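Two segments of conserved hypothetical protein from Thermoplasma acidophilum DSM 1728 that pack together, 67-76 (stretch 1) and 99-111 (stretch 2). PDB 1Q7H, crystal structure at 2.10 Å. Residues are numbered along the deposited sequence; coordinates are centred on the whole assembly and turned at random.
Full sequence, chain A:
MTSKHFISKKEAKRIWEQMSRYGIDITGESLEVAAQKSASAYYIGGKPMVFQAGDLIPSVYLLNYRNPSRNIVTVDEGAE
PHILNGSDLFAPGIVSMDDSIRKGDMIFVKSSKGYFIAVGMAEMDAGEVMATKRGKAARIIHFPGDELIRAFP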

# COMPACT_ATOMS: atom_id res chain seq x y z
N ASN A 67 -4.79 -6.77 -6.74
CA ASN A 67 -3.36 -6.51 -6.84
C ASN A 67 -2.98 -5.32 -7.72
O ASN A 67 -3.62 -5.05 -8.72
N PRO A 68 -1.95 -4.57 -7.31
CA PRO A 68 -1.52 -3.44 -8.13
C PRO A 68 -0.72 -4.09 -9.26
O PRO A 68 -0.32 -5.25 -9.14
N SER A 69 -0.46 -3.35 -10.34
CA SER A 69 0.30 -3.91 -11.45
C SER A 69 1.67 -3.25 -11.59
O SER A 69 2.44 -3.60 -12.47
N ARG A 70 1.97 -2.29 -10.72
CA ARG A 70 3.27 -1.64 -10.76
C ARG A 70 3.73 -1.29 -9.36
O ARG A 70 2.95 -1.35 -8.41
N ASN A 71 5.01 -0.97 -9.25
CA ASN A 71 5.64 -0.57 -8.00
C ASN A 71 5.64 -1.65 -6.94
O ASN A 71 5.56 -1.37 -5.76
N ILE A 72 5.74 -2.90 -7.38
CA ILE A 72 5.75 -4.02 -6.47
C ILE A 72 7.17 -4.37 -6.02
O ILE A 72 8.11 -4.33 -6.81
N VAL A 73 7.31 -4.72 -4.75
CA VAL A 73 8.59 -5.09 -4.18
C VAL A 73 8.40 -6.37 -3.40
O VAL A 73 7.53 -6.45 -2.53
N THR A 74 9.19 -7.39 -3.73
CA THR A 74 9.09 -8.68 -3.06
C THR A 74 10.23 -8.85 -2.07
O THR A 74 11.40 -8.67 -2.42
N VAL A 75 9.89 -9.21 -0.84
CA VAL A 75 10.89 -9.40 0.20
C VAL A 75 10.99 -10.87 0.61
O VAL A 75 10.08 -11.66 0.35
N ASP A 76 12.10 -11.23 1.25
CA ASP A 76 12.29 -12.62 1.64
C ASP A 76 11.64 -12.96 2.97
O ASP A 76 11.09 -12.10 3.65
N ASP A 99 11.51 -2.51 -11.88
CA ASP A 99 12.70 -1.72 -12.16
C ASP A 99 12.43 -0.27 -12.51
O ASP A 99 13.35 0.49 -12.76
N SER A 100 11.16 0.13 -12.49
CA SER A 100 10.85 1.51 -12.81
C SER A 100 10.68 2.33 -11.53
O SER A 100 10.45 3.53 -11.59
N ILE A 101 10.83 1.69 -10.37
CA ILE A 101 10.70 2.39 -9.10
C ILE A 101 11.80 3.41 -8.86
O ILE A 101 12.99 3.14 -9.05
N ARG A 102 11.39 4.61 -8.45
CA ARG A 102 12.31 5.70 -8.18
C ARG A 102 12.05 6.24 -6.79
O ARG A 102 10.94 6.10 -6.25
N LYS A 103 13.07 6.85 -6.21
CA LYS A 103 12.95 7.43 -4.88
C LYS A 103 11.71 8.31 -4.85
O LYS A 103 11.51 9.14 -5.73
N GLY A 104 10.86 8.13 -3.84
CA GLY A 104 9.66 8.94 -3.76
C GLY A 104 8.37 8.25 -4.18
O GLY A 104 7.29 8.69 -3.80
N ASP A 105 8.47 7.18 -4.96
CA ASP A 105 7.29 6.43 -5.39
C ASP A 105 6.68 5.64 -4.23
O ASP A 105 7.37 5.24 -3.29
N MSE A 106 5.38 5.41 -4.30
CA MSE A 106 4.72 4.60 -3.30
C MSE A 106 4.98 3.17 -3.78
O MSE A 106 4.89 2.90 -4.98
N ILE A 107 5.35 2.27 -2.87
CA ILE A 107 5.60 0.89 -3.26
C ILE A 107 4.70 -0.05 -2.48
O ILE A 107 4.24 0.25 -1.38
N PHE A 108 4.46 -1.22 -3.07
CA PHE A 108 3.59 -2.22 -2.48
C PHE A 108 4.42 -3.46 -2.24
O PHE A 108 4.88 -4.10 -3.17
N VAL A 109 4.61 -3.76 -0.96
CA VAL A 109 5.43 -4.86 -0.51
C VAL A 109 4.71 -6.18 -0.39
O VAL A 109 3.68 -6.28 0.26
N LYS A 110 5.27 -7.21 -1.01
CA LYS A 110 4.66 -8.53 -0.94
C LYS A 110 5.63 -9.60 -0.46
O LYS A 110 6.84 -9.49 -0.60
N SER A 111 5.05 -10.63 0.14
CA SER A 111 5.80 -11.78 0.62
C SER A 111 6.16 -12.61 -0.61
O SER A 111 5.48 -12.54 -1.63

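Strand 72-75 and the strand that begins at Met 106 run parallel, pairing Ile 72 with Phe 108, Val 73 with Val 109 and Thr 74 with Lys 110, so successive side chains alternate between two faces.

Apolar packing occupies the face carrying Val 73 and Val 109. Val 73 (t) places CG2 3.7 Å from Ile 101 CD1 and 3.8 Å from Ile 107 CD1; Ile 101 (m, t) starts sideways, but its end comes nearer. Beyond them, Val 75 (m) sets CG1 3.7 Å from CG1 of Val 109 (t). Phe 108 (m), on the other face, meets Pro 68, with CD2 3.7 Å from Pro 68 CB, while Arg 70 O lies at the ring edge, 3.4 Å from Phe 108 CD2. Further along that face, Ile 72 CG2 (chi1 m) approaches Lys 110 CD at 3.5 Å.

The direct polar side-chain link comes from Asn 71 (m), whose CB points toward stretch 2: ND2 donates to Met 106 O (2.9 Å, 145°), the carbonyl of a selenomethionine.

Waters extend the polar contacts. One water donates to Asn 71 OD1 (2.8 Å from the water O) and to Ser 100 OG (2.9 Å from the same water O); a second accepts from Arg 70 NE (2.9 Å) and donates to Ser 100 OG (3.0 Å). A third joins Thr 74 OG1 (2.9 Å) to Lys 110 NZ (3.1 Å).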

# COMPACT_ATOMS: atom_id res chain seq x y z
CB ASN A 67 -2.60 -7.72 -7.41
CG ASN A 67 -2.72 -8.97 -6.56
OD1 ASN A 67 -3.02 -8.92 -5.36
ND2 ASN A 67 -2.44 -10.11 -7.17
CB PRO A 68 -0.62 -2.64 -7.18
CG PRO A 68 -0.04 -3.71 -6.31
CD PRO A 68 -1.29 -4.53 -6.00
CB SER A 69 -0.47 -3.75 -12.76
OG SER A 69 -0.72 -2.38 -13.04
CB ARG A 70 3.21 -0.36 -11.62
CG ARG A 70 2.10 0.63 -11.24
CD ARG A 70 1.94 1.74 -12.29
NE ARG A 70 3.04 2.70 -12.26
CZ ARG A 70 3.04 3.83 -11.55
NH1 ARG A 70 2.00 4.17 -10.80
NH2 ARG A 70 4.10 4.63 -11.58
CB ASN A 71 4.98 0.69 -7.45
CG ASN A 71 5.19 1.89 -8.37
OD1 ASN A 71 5.64 1.73 -9.51
ND2 ASN A 71 4.86 3.08 -7.89
CB ILE A 72 5.11 -5.26 -7.12
CG1 ILE A 72 3.63 -5.01 -7.38
CG2 ILE A 72 5.26 -6.46 -6.21
CD1 ILE A 72 3.02 -6.05 -8.32
CB VAL A 73 9.11 -4.00 -3.21
CG1 VAL A 73 10.44 -4.41 -2.62
CG2 VAL A 73 9.22 -2.67 -3.94
CB THR A 74 9.12 -9.81 -4.09
OG1 THR A 74 8.06 -9.60 -5.02
CG2 THR A 74 8.94 -11.18 -3.41
CB VAL A 75 10.56 -8.52 1.42
CG1 VAL A 75 10.45 -7.05 0.98
CG2 VAL A 75 9.27 -8.97 2.08
CB ASP A 76 13.79 -13.01 1.65
CG ASP A 76 14.62 -12.22 2.67
OD1 ASP A 76 14.09 -11.80 3.71
OD2 ASP A 76 15.83 -12.03 2.42
CB ASP A 99 13.58 -2.37 -13.25
CG ASP A 99 12.84 -2.59 -14.56
OD1 ASP A 99 12.04 -1.72 -14.95
OD2 ASP A 99 13.10 -3.63 -15.20
CB SER A 100 9.60 1.59 -13.67
OG SER A 100 8.43 1.31 -12.93
CB ILE A 101 10.65 1.38 -7.90
CG1 ILE A 101 9.31 0.65 -7.87
CG2 ILE A 101 10.83 2.11 -6.59
CD1 ILE A 101 9.31 -0.62 -7.02
CB ARG A 102 12.12 6.83 -9.20
CG ARG A 102 12.42 6.44 -10.64
CD ARG A 102 13.90 6.15 -10.82
NE ARG A 102 14.20 5.67 -12.17
CZ ARG A 102 14.17 4.39 -12.54
NH1 ARG A 102 13.86 3.44 -11.67
NH2 ARG A 102 14.46 4.06 -13.80
CB LYS A 103 14.20 8.26 -4.56
CG LYS A 103 14.22 8.81 -3.15
CD LYS A 103 15.61 9.24 -2.73
CE LYS A 103 15.64 9.62 -1.26
NZ LYS A 103 17.02 9.85 -0.78
CB ASP A 105 7.64 5.40 -6.48
CG ASP A 105 8.11 6.02 -7.77
OD1 ASP A 105 7.87 7.23 -7.98
OD2 ASP A 105 8.72 5.29 -8.59
CB MSE A 106 3.21 4.87 -3.30
CG MSE A 106 2.45 4.18 -2.18
SE MSE A 106 0.57 4.68 -2.19
CE MSE A 106 0.71 6.48 -1.52
CB ILE A 107 7.07 0.47 -3.04
CG1 ILE A 107 7.44 0.56 -1.55
CG2 ILE A 107 7.98 1.35 -3.89
CD1 ILE A 107 8.71 -0.15 -1.19
CB PHE A 108 2.43 -2.45 -3.45
CG PHE A 108 1.80 -1.16 -3.89
CD1 PHE A 108 1.20 -0.33 -2.96
CD2 PHE A 108 1.89 -0.74 -5.21
CE1 PHE A 108 0.70 0.93 -3.34
CE2 PHE A 108 1.39 0.51 -5.60
CZ PHE A 108 0.79 1.35 -4.66
CB VAL A 109 6.04 -4.53 0.88
CG1 VAL A 109 7.03 -5.62 1.28
CG2 VAL A 109 6.69 -3.16 0.84
CB LYS A 110 4.11 -8.94 -2.31
CG LYS A 110 5.15 -8.94 -3.40
CD LYS A 110 4.61 -9.56 -4.68
CE LYS A 110 4.68 -11.06 -4.65
NZ LYS A 110 4.33 -11.67 -5.96
CB SER A 111 4.91 -12.62 1.54
OG SER A 111 5.35 -13.96 1.59
O HOH W 1 6.89 3.30 -11.48
O HOH W 2 5.54 1.99 -13.53
O HOH W 3 7.28 -11.77 -6.81